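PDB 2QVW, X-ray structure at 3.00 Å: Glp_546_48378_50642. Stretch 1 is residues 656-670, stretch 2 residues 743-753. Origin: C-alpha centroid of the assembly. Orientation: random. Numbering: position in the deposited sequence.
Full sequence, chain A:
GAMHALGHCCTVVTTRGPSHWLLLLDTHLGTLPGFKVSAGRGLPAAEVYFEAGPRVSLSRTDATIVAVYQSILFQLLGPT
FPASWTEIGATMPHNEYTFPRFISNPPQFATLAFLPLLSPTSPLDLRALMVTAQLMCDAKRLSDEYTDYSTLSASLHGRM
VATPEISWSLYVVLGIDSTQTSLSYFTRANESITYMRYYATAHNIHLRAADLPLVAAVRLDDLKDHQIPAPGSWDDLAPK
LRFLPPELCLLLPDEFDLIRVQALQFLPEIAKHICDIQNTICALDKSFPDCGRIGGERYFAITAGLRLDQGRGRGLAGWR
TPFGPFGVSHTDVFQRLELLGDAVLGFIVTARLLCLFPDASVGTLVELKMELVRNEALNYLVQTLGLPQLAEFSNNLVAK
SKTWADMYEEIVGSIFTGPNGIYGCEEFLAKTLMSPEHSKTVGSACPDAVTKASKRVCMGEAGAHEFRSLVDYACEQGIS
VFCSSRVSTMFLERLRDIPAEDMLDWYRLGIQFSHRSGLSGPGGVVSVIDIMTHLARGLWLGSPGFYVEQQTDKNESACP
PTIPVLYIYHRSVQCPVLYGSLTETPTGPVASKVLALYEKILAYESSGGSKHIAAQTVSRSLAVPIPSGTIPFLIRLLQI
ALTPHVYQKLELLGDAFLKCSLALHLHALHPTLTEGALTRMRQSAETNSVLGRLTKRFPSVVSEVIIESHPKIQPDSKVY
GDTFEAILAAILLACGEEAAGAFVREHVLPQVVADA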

ATOM      1  N   ALA A 656     -22.228  -5.117  -9.154  1.00 23.79           N
ATOM      2  CA  ALA A 656     -21.261  -4.787  -8.111  1.00 23.80           C
ATOM      3  C   ALA A 656     -19.900  -5.460  -8.296  1.00 23.63           C
ATOM      4  O   ALA A 656     -18.869  -4.789  -8.341  1.00 23.68           O
ATOM      5  CB  ALA A 656     -21.839  -5.150  -6.757  1.00 23.80           C
ATOM      6  N   PHE A 657     -19.906  -6.788  -8.393  1.00 23.36           N
ATOM      7  CA  PHE A 657     -18.686  -7.559  -8.561  1.00 23.14           C
ATOM      8  C   PHE A 657     -17.910  -7.138  -9.786  1.00 23.30           C
ATOM      9  O   PHE A 657     -16.696  -6.986  -9.734  1.00 23.36           O
ATOM     10  CB  PHE A 657     -18.995  -9.032  -8.711  1.00 22.77           C
ATOM     11  CG  PHE A 657     -17.773  -9.871  -8.949  1.00 22.05           C
ATOM     12  CD1 PHE A 657     -16.896 -10.157  -7.901  1.00 21.11           C
ATOM     13  CD2 PHE A 657     -17.486 -10.372 -10.215  1.00 21.38           C
ATOM     14  CE1 PHE A 657     -15.762 -10.925  -8.106  1.00 20.83           C
ATOM     15  CE2 PHE A 657     -16.342 -11.148 -10.428  1.00 20.98           C
ATOM     16  CZ  PHE A 657     -15.486 -11.421  -9.370  1.00 20.42           C
ATOM     17  N   LEU A 658     -18.616  -6.987 -10.901  1.00 23.49           N
ATOM     18  CA  LEU A 658     -17.987  -6.588 -12.152  1.00 23.65           C
ATOM     19  C   LEU A 658     -17.220  -5.295 -11.954  1.00 23.82           C
ATOM     20  O   LEU A 658     -16.068  -5.168 -12.395  1.00 23.92           O
ATOM     21  CB  LEU A 658     -19.043  -6.391 -13.238  1.00 23.69           C
ATOM     22  CG  LEU A 658     -18.491  -5.913 -14.580  1.00 23.81           C
ATOM     23  CD1 LEU A 658     -17.324  -6.805 -14.992  1.00 23.99           C
ATOM     24  CD2 LEU A 658     -19.595  -5.927 -15.628  1.00 24.50           C
ATOM     25  N   LYS A 659     -17.863  -4.338 -11.286  1.00 24.09           N
ATOM     26  CA  LYS A 659     -17.241  -3.053 -11.031  1.00 24.29           C
ATOM     27  C   LYS A 659     -15.953  -3.234 -10.249  1.00 24.20           C
ATOM     28  O   LYS A 659     -14.945  -2.592 -10.537  1.00 24.25           O
ATOM     29  CB  LYS A 659     -18.181  -2.140 -10.251  1.00 24.31           C
ATOM     30  CG  LYS A 659     -17.614  -0.733 -10.062  1.00 25.01           C
ATOM     31  CD  LYS A 659     -18.436   0.095  -9.088  1.00 25.98           C
ATOM     32  CE  LYS A 659     -17.839   1.486  -8.916  1.00 26.29           C
ATOM     33  NZ  LYS A 659     -18.487   2.277  -7.825  1.00 26.43           N
ATOM     34  N   CYS A 660     -15.992  -4.111  -9.257  1.00 24.23           N
ATOM     35  CA  CYS A 660     -14.822  -4.391  -8.431  1.00 24.25           C
ATOM     36  C   CYS A 660     -13.740  -5.103  -9.254  1.00 23.87           C
ATOM     37  O   CYS A 660     -12.583  -4.687  -9.293  1.00 24.01           O
ATOM     38  CB  CYS A 660     -15.245  -5.264  -7.255  1.00 24.49           C
ATOM     39  SG  CYS A 660     -14.022  -5.447  -5.989  1.00 25.74           S
ATOM     40  N   SER A 661     -14.149  -6.178  -9.915  1.00 23.55           N
ATOM     41  CA  SER A 661     -13.272  -6.979 -10.748  1.00 23.28           C
ATOM     42  C   SER A 661     -12.452  -6.135 -11.713  1.00 23.05           C
ATOM     43  O   SER A 661     -11.224  -6.136 -11.653  1.00 23.17           O
ATOM     44  CB  SER A 661     -14.112  -7.989 -11.528  1.00 23.27           C
ATOM     45  OG  SER A 661     -13.300  -8.828 -12.330  1.00 23.32           O
ATOM     46  N   LEU A 662     -13.131  -5.426 -12.608  1.00 22.85           N
ATOM     47  CA  LEU A 662     -12.456  -4.579 -13.590  1.00 22.91           C
ATOM     48  C   LEU A 662     -11.441  -3.642 -12.970  1.00 22.93           C
ATOM     49  O   LEU A 662     -10.265  -3.656 -13.334  1.00 23.12           O
ATOM     50  CB  LEU A 662     -13.470  -3.739 -14.354  1.00 22.84           C
ATOM     51  CG  LEU A 662     -14.234  -4.458 -15.462  1.00 22.87           C
ATOM     52  CD1 LEU A 662     -15.245  -3.492 -16.068  1.00 23.92           C
ATOM     53  CD2 LEU A 662     -13.240  -4.975 -16.525  1.00 23.36           C
ATOM     54  N   ALA A 663     -11.915  -2.815 -12.047  1.00 22.75           N
ATOM     55  CA  ALA A 663     -11.064  -1.862 -11.353  1.00 22.63           C
ATOM     56  C   ALA A 663      -9.750  -2.546 -11.010  1.00 22.56           C
ATOM     57  O   ALA A 663      -8.663  -2.014 -11.255  1.00 22.39           O
ATOM     58  CB  ALA A 663     -11.756  -1.388 -10.084  1.00 22.66           C
ATOM     59  N   LEU A 664      -9.872  -3.746 -10.460  1.00 22.86           N
ATOM     60  CA  LEU A 664      -8.724  -4.536 -10.067  1.00 23.36           C
ATOM     61  C   LEU A 664      -7.850  -4.845 -11.269  1.00 23.57           C
ATOM     62  O   LEU A 664      -6.676  -4.488 -11.300  1.00 23.79           O
ATOM     63  CB  LEU A 664      -9.208  -5.830  -9.421  1.00 23.39           C
ATOM     64  CG  LEU A 664      -8.265  -6.525  -8.453  1.00 23.72           C
ATOM     65  CD1 LEU A 664      -8.913  -7.812  -8.012  1.00 24.26           C
ATOM     66  CD2 LEU A 664      -6.927  -6.804  -9.118  1.00 24.30           C
ATOM     67  N   HIS A 665      -8.433  -5.508 -12.261  1.00 23.75           N
ATOM     68  CA  HIS A 665      -7.701  -5.874 -13.466  1.00 24.04           C
ATOM     69  C   HIS A 665      -7.005  -4.697 -14.133  1.00 24.15           C
ATOM     70  O   HIS A 665      -5.942  -4.861 -14.724  1.00 24.39           O
ATOM     71  CB  HIS A 665      -8.630  -6.566 -14.467  1.00 24.23           C
ATOM     72  CG  HIS A 665      -8.950  -7.986 -14.112  1.00 24.71           C
ATOM     73  ND1 HIS A 665     -10.117  -8.351 -13.477  1.00 26.12           N
ATOM     74  CD2 HIS A 665      -8.245  -9.129 -14.287  1.00 25.56           C
ATOM     75  CE1 HIS A 665     -10.117  -9.657 -13.280  1.00 26.19           C
ATOM     76  NE2 HIS A 665      -8.993 -10.154 -13.761  1.00 26.00           N
ATOM     77  N   LEU A 666      -7.601  -3.515 -14.053  1.00 24.21           N
ATOM     78  CA  LEU A 666      -6.978  -2.336 -14.640  1.00 24.18           C
ATOM     79  C   LEU A 666      -5.857  -1.867 -13.710  1.00 24.50           C
ATOM     80  O   LEU A 666      -4.722  -1.622 -14.145  1.00 24.93           O
ATOM     81  CB  LEU A 666      -7.990  -1.203 -14.804  1.00 23.99           C
ATOM     82  CG  LEU A 666      -9.238  -1.417 -15.665  1.00 23.45           C
ATOM     83  CD1 LEU A 666      -9.791  -0.041 -16.065  1.00 23.36           C
ATOM     84  CD2 LEU A 666      -8.898  -2.235 -16.912  1.00 23.94           C
ATOM     85  N   HIS A 667      -6.201  -1.745 -12.427  1.00 24.80           N
ATOM     86  CA  HIS A 667      -5.274  -1.319 -11.384  1.00 25.07           C
ATOM     87  C   HIS A 667      -3.946  -2.036 -11.552  1.00 25.31           C
ATOM     88  O   HIS A 667      -2.879  -1.437 -11.443  1.00 25.31           O
ATOM     89  CB  HIS A 667      -5.861  -1.649 -10.011  1.00 25.05           C
ATOM     90  CG  HIS A 667      -5.020  -1.188  -8.864  1.00 24.80           C
ATOM     91  ND1 HIS A 667      -4.787   0.144  -8.600  1.00 25.27           N
ATOM     92  CD2 HIS A 667      -4.362  -1.881  -7.904  1.00 24.95           C
ATOM     93  CE1 HIS A 667      -4.023   0.251  -7.526  1.00 25.97           C
ATOM     94  NE2 HIS A 667      -3.751  -0.963  -7.084  1.00 25.43           N
ATOM     95  N   ALA A 668      -4.021  -3.334 -11.810  1.00 25.77           N
ATOM     96  CA  ALA A 668      -2.824  -4.126 -12.005  1.00 26.40           C
ATOM     97  C   ALA A 668      -2.218  -3.814 -13.364  1.00 26.89           C
ATOM     98  O   ALA A 668      -1.009  -3.621 -13.478  1.00 27.37           O
ATOM     99  CB  ALA A 668      -3.162  -5.591 -11.921  1.00 26.25           C
ATOM    100  N   LEU A 669      -3.071  -3.758 -14.385  1.00 27.24           N
ATOM    101  CA  LEU A 669      -2.655  -3.499 -15.758  1.00 27.71           C
ATOM    102  C   LEU A 669      -2.041  -2.147 -16.011  1.00 27.80           C
ATOM    103  O   LEU A 669      -1.194  -2.007 -16.891  1.00 28.17           O
ATOM    104  CB  LEU A 669      -3.836  -3.654 -16.709  1.00 27.84           C
ATOM    105  CG  LEU A 669      -4.092  -5.016 -17.360  1.00 28.51           C
ATOM    106  CD1 LEU A 669      -5.364  -4.934 -18.191  1.00 29.37           C
ATOM    107  CD2 LEU A 669      -2.910  -5.413 -18.232  1.00 29.01           C
ATOM    108  N   HIS A 670      -2.468  -1.142 -15.258  1.00 27.69           N
ATOM    109  CA  HIS A 670      -1.940   0.196 -15.463  1.00 27.94           C
ATOM    110  C   HIS A 670      -1.475   0.826 -14.171  1.00 28.17           C
ATOM    111  O   HIS A 670      -2.088   1.759 -13.675  1.00 28.44           O
ATOM    112  CB  HIS A 670      -3.008   1.048 -16.131  1.00 27.85           C
ATOM    113  CG  HIS A 670      -3.626   0.392 -17.328  1.00 28.73           C
ATOM    114  ND1 HIS A 670      -2.873  -0.160 -18.342  1.00 29.93           N
ATOM    115  CD2 HIS A 670      -4.921   0.170 -17.657  1.00 28.90           C
ATOM    116  CE1 HIS A 670      -3.678  -0.694 -19.242  1.00 30.06           C
ATOM    117  NE2 HIS A 670      -4.926  -0.509 -18.851  1.00 29.92           N
ATOM    118  N   PHE A 743     -13.215 -14.777 -15.660  1.00 26.63           N
ATOM    119  CA  PHE A 743     -14.326 -14.629 -16.579  1.00 26.74           C
ATOM    120  C   PHE A 743     -14.314 -13.196 -17.087  1.00 27.08           C
ATOM    121  O   PHE A 743     -14.465 -12.942 -18.279  1.00 26.89           O
ATOM    122  CB  PHE A 743     -15.636 -14.908 -15.838  1.00 26.71           C
ATOM    123  CG  PHE A 743     -16.858 -14.824 -16.703  1.00 26.13           C
ATOM    124  CD1 PHE A 743     -17.120 -15.794 -17.668  1.00 26.04           C
ATOM    125  CD2 PHE A 743     -17.753 -13.777 -16.556  1.00 26.10           C
ATOM    126  CE1 PHE A 743     -18.260 -15.719 -18.474  1.00 26.10           C
ATOM    127  CE2 PHE A 743     -18.892 -13.691 -17.355  1.00 26.51           C
ATOM    128  CZ  PHE A 743     -19.143 -14.666 -18.315  1.00 26.31           C
ATOM    129  N   VAL A 744     -14.121 -12.266 -16.160  1.00 27.84           N
ATOM    130  CA  VAL A 744     -14.092 -10.848 -16.468  1.00 28.44           C
ATOM    131  C   VAL A 744     -12.891 -10.428 -17.316  1.00 29.25           C
ATOM    132  O   VAL A 744     -13.053  -9.695 -18.290  1.00 29.39           O
ATOM    133  CB  VAL A 744     -14.116 -10.014 -15.161  1.00 28.21           C
ATOM    134  CG1 VAL A 744     -13.905  -8.542 -15.461  1.00 28.09           C
ATOM    135  CG2 VAL A 744     -15.435 -10.209 -14.455  1.00 27.82           C
ATOM    136  N   ARG A 745     -11.690 -10.885 -16.961  1.00 30.27           N
ATOM    137  CA  ARG A 745     -10.488 -10.512 -17.715  1.00 31.45           C
ATOM    138  C   ARG A 745     -10.387 -11.217 -19.063  1.00 31.40           C
ATOM    139  O   ARG A 745      -9.591 -10.839 -19.923  1.00 31.59           O
ATOM    140  CB  ARG A 745      -9.217 -10.808 -16.908  1.00 31.83           C
ATOM    141  CG  ARG A 745      -8.847 -12.279 -16.796  1.00 34.73           C
ATOM    142  CD  ARG A 745      -7.334 -12.443 -16.864  1.00 40.31           C
ATOM    143  NE  ARG A 745      -6.899 -13.806 -16.555  1.00 45.13           N
ATOM    144  CZ  ARG A 745      -6.850 -14.332 -15.328  1.00 46.85           C
ATOM    145  NH1 ARG A 745      -7.210 -13.617 -14.267  1.00 46.64           N
ATOM    146  NH2 ARG A 745      -6.436 -15.582 -15.156  1.00 47.21           N
ATOM    147  N   GLU A 746     -11.196 -12.251 -19.239  1.00 31.52           N
ATOM    148  CA  GLU A 746     -11.187 -13.006 -20.479  1.00 31.96           C
ATOM    149  C   GLU A 746     -12.194 -12.470 -21.465  1.00 31.50           C
ATOM    150  O   GLU A 746     -11.906 -12.362 -22.653  1.00 31.77           O
ATOM    151  CB  GLU A 746     -11.493 -14.481 -20.211  1.00 32.34           C
ATOM    152  CG  GLU A 746     -10.287 -15.285 -19.786  1.00 34.92           C
ATOM    153  CD  GLU A 746      -9.243 -15.361 -20.884  1.00 38.14           C
ATOM    154  OE1 GLU A 746      -9.585 -15.845 -21.985  1.00 39.57           O
ATOM    155  OE2 GLU A 746      -8.085 -14.940 -20.649  1.00 39.22           O
ATOM    156  N   HIS A 747     -13.373 -12.115 -20.966  1.00 30.96           N
ATOM    157  CA  HIS A 747     -14.436 -11.630 -21.834  1.00 30.47           C
ATOM    158  C   HIS A 747     -14.712 -10.128 -21.807  1.00 30.33           C
ATOM    159  O   HIS A 747     -14.897  -9.510 -22.861  1.00 30.54           O
ATOM    160  CB  HIS A 747     -15.724 -12.396 -21.515  1.00 30.39           C
ATOM    161  CG  HIS A 747     -15.529 -13.874 -21.410  1.00 30.26           C
ATOM    162  ND1 HIS A 747     -14.971 -14.621 -22.424  1.00 30.23           N
ATOM    163  CD2 HIS A 747     -15.773 -14.736 -20.397  1.00 30.20           C
ATOM    164  CE1 HIS A 747     -14.878 -15.881 -22.037  1.00 30.29           C
ATOM    165  NE2 HIS A 747     -15.357 -15.980 -20.811  1.00 29.74           N
ATOM    166  N   VAL A 748     -14.735  -9.548 -20.613  1.00 29.92           N
ATOM    167  CA  VAL A 748     -15.031  -8.130 -20.464  1.00 29.39           C
ATOM    168  C   VAL A 748     -13.834  -7.205 -20.512  1.00 29.46           C
ATOM    169  O   VAL A 748     -13.910  -6.130 -21.098  1.00 29.34           O
ATOM    170  CB  VAL A 748     -15.783  -7.857 -19.146  1.00 29.21           C
ATOM    171  CG1 VAL A 748     -16.281  -6.419 -19.124  1.00 29.24           C
ATOM    172  CG2 VAL A 748     -16.943  -8.832 -18.992  1.00 28.90           C
ATOM    173  N   LEU A 749     -12.736  -7.609 -19.885  1.00 29.80           N
ATOM    174  CA  LEU A 749     -11.529  -6.785 -19.859  1.00 30.36           C
ATOM    175  C   LEU A 749     -11.183  -6.302 -21.262  1.00 30.95           C
ATOM    176  O   LEU A 749     -10.931  -5.123 -21.476  1.00 31.02           O
ATOM    177  CB  LEU A 749     -10.354  -7.576 -19.280  1.00 30.17           C
ATOM    178  CG  LEU A 749      -9.170  -6.773 -18.739  1.00 30.36           C
ATOM    179  CD1 LEU A 749      -8.201  -7.713 -18.043  1.00 30.31           C
ATOM    180  CD2 LEU A 749      -8.482  -6.025 -19.865  1.00 31.65           C
ATOM    181  N   PRO A 750     -11.171  -7.218 -22.238  1.00 31.46           N
ATOM    182  CA  PRO A 750     -10.857  -6.873 -23.625  1.00 31.90           C
ATOM    183  C   PRO A 750     -11.657  -5.704 -24.211  1.00 32.51           C
ATOM    184  O   PRO A 750     -11.176  -5.008 -25.102  1.00 32.70           O
ATOM    185  CB  PRO A 750     -11.124  -8.183 -24.362  1.00 31.81           C
ATOM    186  CG  PRO A 750     -10.716  -9.205 -23.359  1.00 31.64           C
ATOM    187  CD  PRO A 750     -11.351  -8.676 -22.097  1.00 31.40           C
ATOM    188  N   GLN A 751     -12.868  -5.483 -23.713  1.00 33.32           N
ATOM    189  CA  GLN A 751     -13.716  -4.411 -24.228  1.00 34.13           C
ATOM    190  C   GLN A 751     -13.391  -3.015 -23.732  1.00 34.93           C
ATOM    191  O   GLN A 751     -13.928  -2.042 -24.246  1.00 35.04           O
ATOM    192  CB  GLN A 751     -15.181  -4.710 -23.923  1.00 33.97           C
ATOM    193  CG  GLN A 751     -15.673  -6.018 -24.497  1.00 34.35           C
ATOM    194  CD  GLN A 751     -15.327  -6.159 -25.964  1.00 34.69           C
ATOM    195  OE1 GLN A 751     -15.640  -5.281 -26.776  1.00 35.38           O
ATOM    196  NE2 GLN A 751     -14.678  -7.267 -26.316  1.00 34.77           N
ATOM    197  N   VAL A 752     -12.527  -2.905 -22.731  1.00 36.12           N
ATOM    198  CA  VAL A 752     -12.173  -1.592 -22.208  1.00 37.64           C
ATOM    199  C   VAL A 752     -11.436  -0.782 -23.266  1.00 38.81           C
ATOM    200  O   VAL A 752     -10.368  -1.170 -23.725  1.00 38.52           O
ATOM    201  CB  VAL A 752     -11.305  -1.703 -20.923  1.00 37.58           C
ATOM    202  CG1 VAL A 752     -10.051  -2.499 -21.200  1.00 38.36           C
ATOM    203  CG2 VAL A 752     -10.953  -0.321 -20.417  1.00 37.55           C
ATOM    204  N   VAL A 753     -12.027   0.338 -23.662  1.00 40.98           N
ATOM    205  CA  VAL A 753     -11.418   1.201 -24.665  1.00 43.26           C
ATOM    206  C   VAL A 753     -10.403   2.144 -24.018  1.00 45.28           C
ATOM    207  O   VAL A 753     -10.648   2.717 -22.958  1.00 45.62           O
ATOM    208  CB  VAL A 753     -12.483   2.029 -25.402  1.00 42.76           C
ATOM    209  CG1 VAL A 753     -13.290   2.837 -24.411  1.00 42.33           C
ATOM    210  CG2 VAL A 753     -11.824   2.938 -26.413  1.00 43.09           C
TER

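What holds the centre of this contact together? The side chain of V744 sits as a knob in a hole formed by L658, S661, L662 and H665, residues that line one face of the first helix. Its CG1 lies 3.8 Å from L662 CD2 and 3.9 Å from L658 CD1, while its CG2 comes within 4.2 Å of F657 CE2. A branched valine fills such a hollow well, since its two methyls can meet different walls at once. V748 adds to the same apolar patch: its CG1 is 4.3 Å from both L658 CD1 and L662 CD2. With no hydrogen bonds between the stretches, this centre rests on close packing and the exclusion of water.

How do the backbones bring these side chains together? The helix of the first stretch and the one that opens the second cross at -80°, nearly perpendicular, with their axes 9.8 Å apart at closest approach. So steep a crossing limits the overlap of two helices, yet the second stretch continues to meet the first beyond V744. Around 744-748 its turn widens to a pi-type, marked by the bond from L749 N to V744 O at 2.6 Å, and a 3-10 segment follows at 749-751.

What does the chain gain by continuing past that wide turn? It carries contacts along the first helix toward its C-terminal end. The CA of L749 lies 4.2 Å from L662 CD2, and its side chain reaches on to H665 and L669, with L749 CD1 3.8 Å from H665 CB and L749 CD2 3.7 Å from L669 CD1. Farther along, V752 CG1 meets L666 CD2 at 4.4 Å, a looser apolar contact. L669 is exposed, so its pairing with L749 lies where the apolar surface gives way to solvent.

Where do polar groups enter, and what do they bond to? S661 points toward the second stretch, and its OG lies only 3.2 Å from V744 CB, a tight contact with carbon rather than a polar pairing. H665 is anchored within its own helix: its ND1 donates to S661 O at 3.1 Å, with an angle of 138°, well short of linear. That carbonyl also accepts the backbone bond from H665 N, at 2.9 Å. The imidazole lies against R745, whose CB sits over one ring face, 3.2 Å from H665 NE2. Arginine's aliphatic base thus packs on the ring, and the exposed R745 closes the contact at its polar edge without a salt bridge or hydrogen bond to the first stretch.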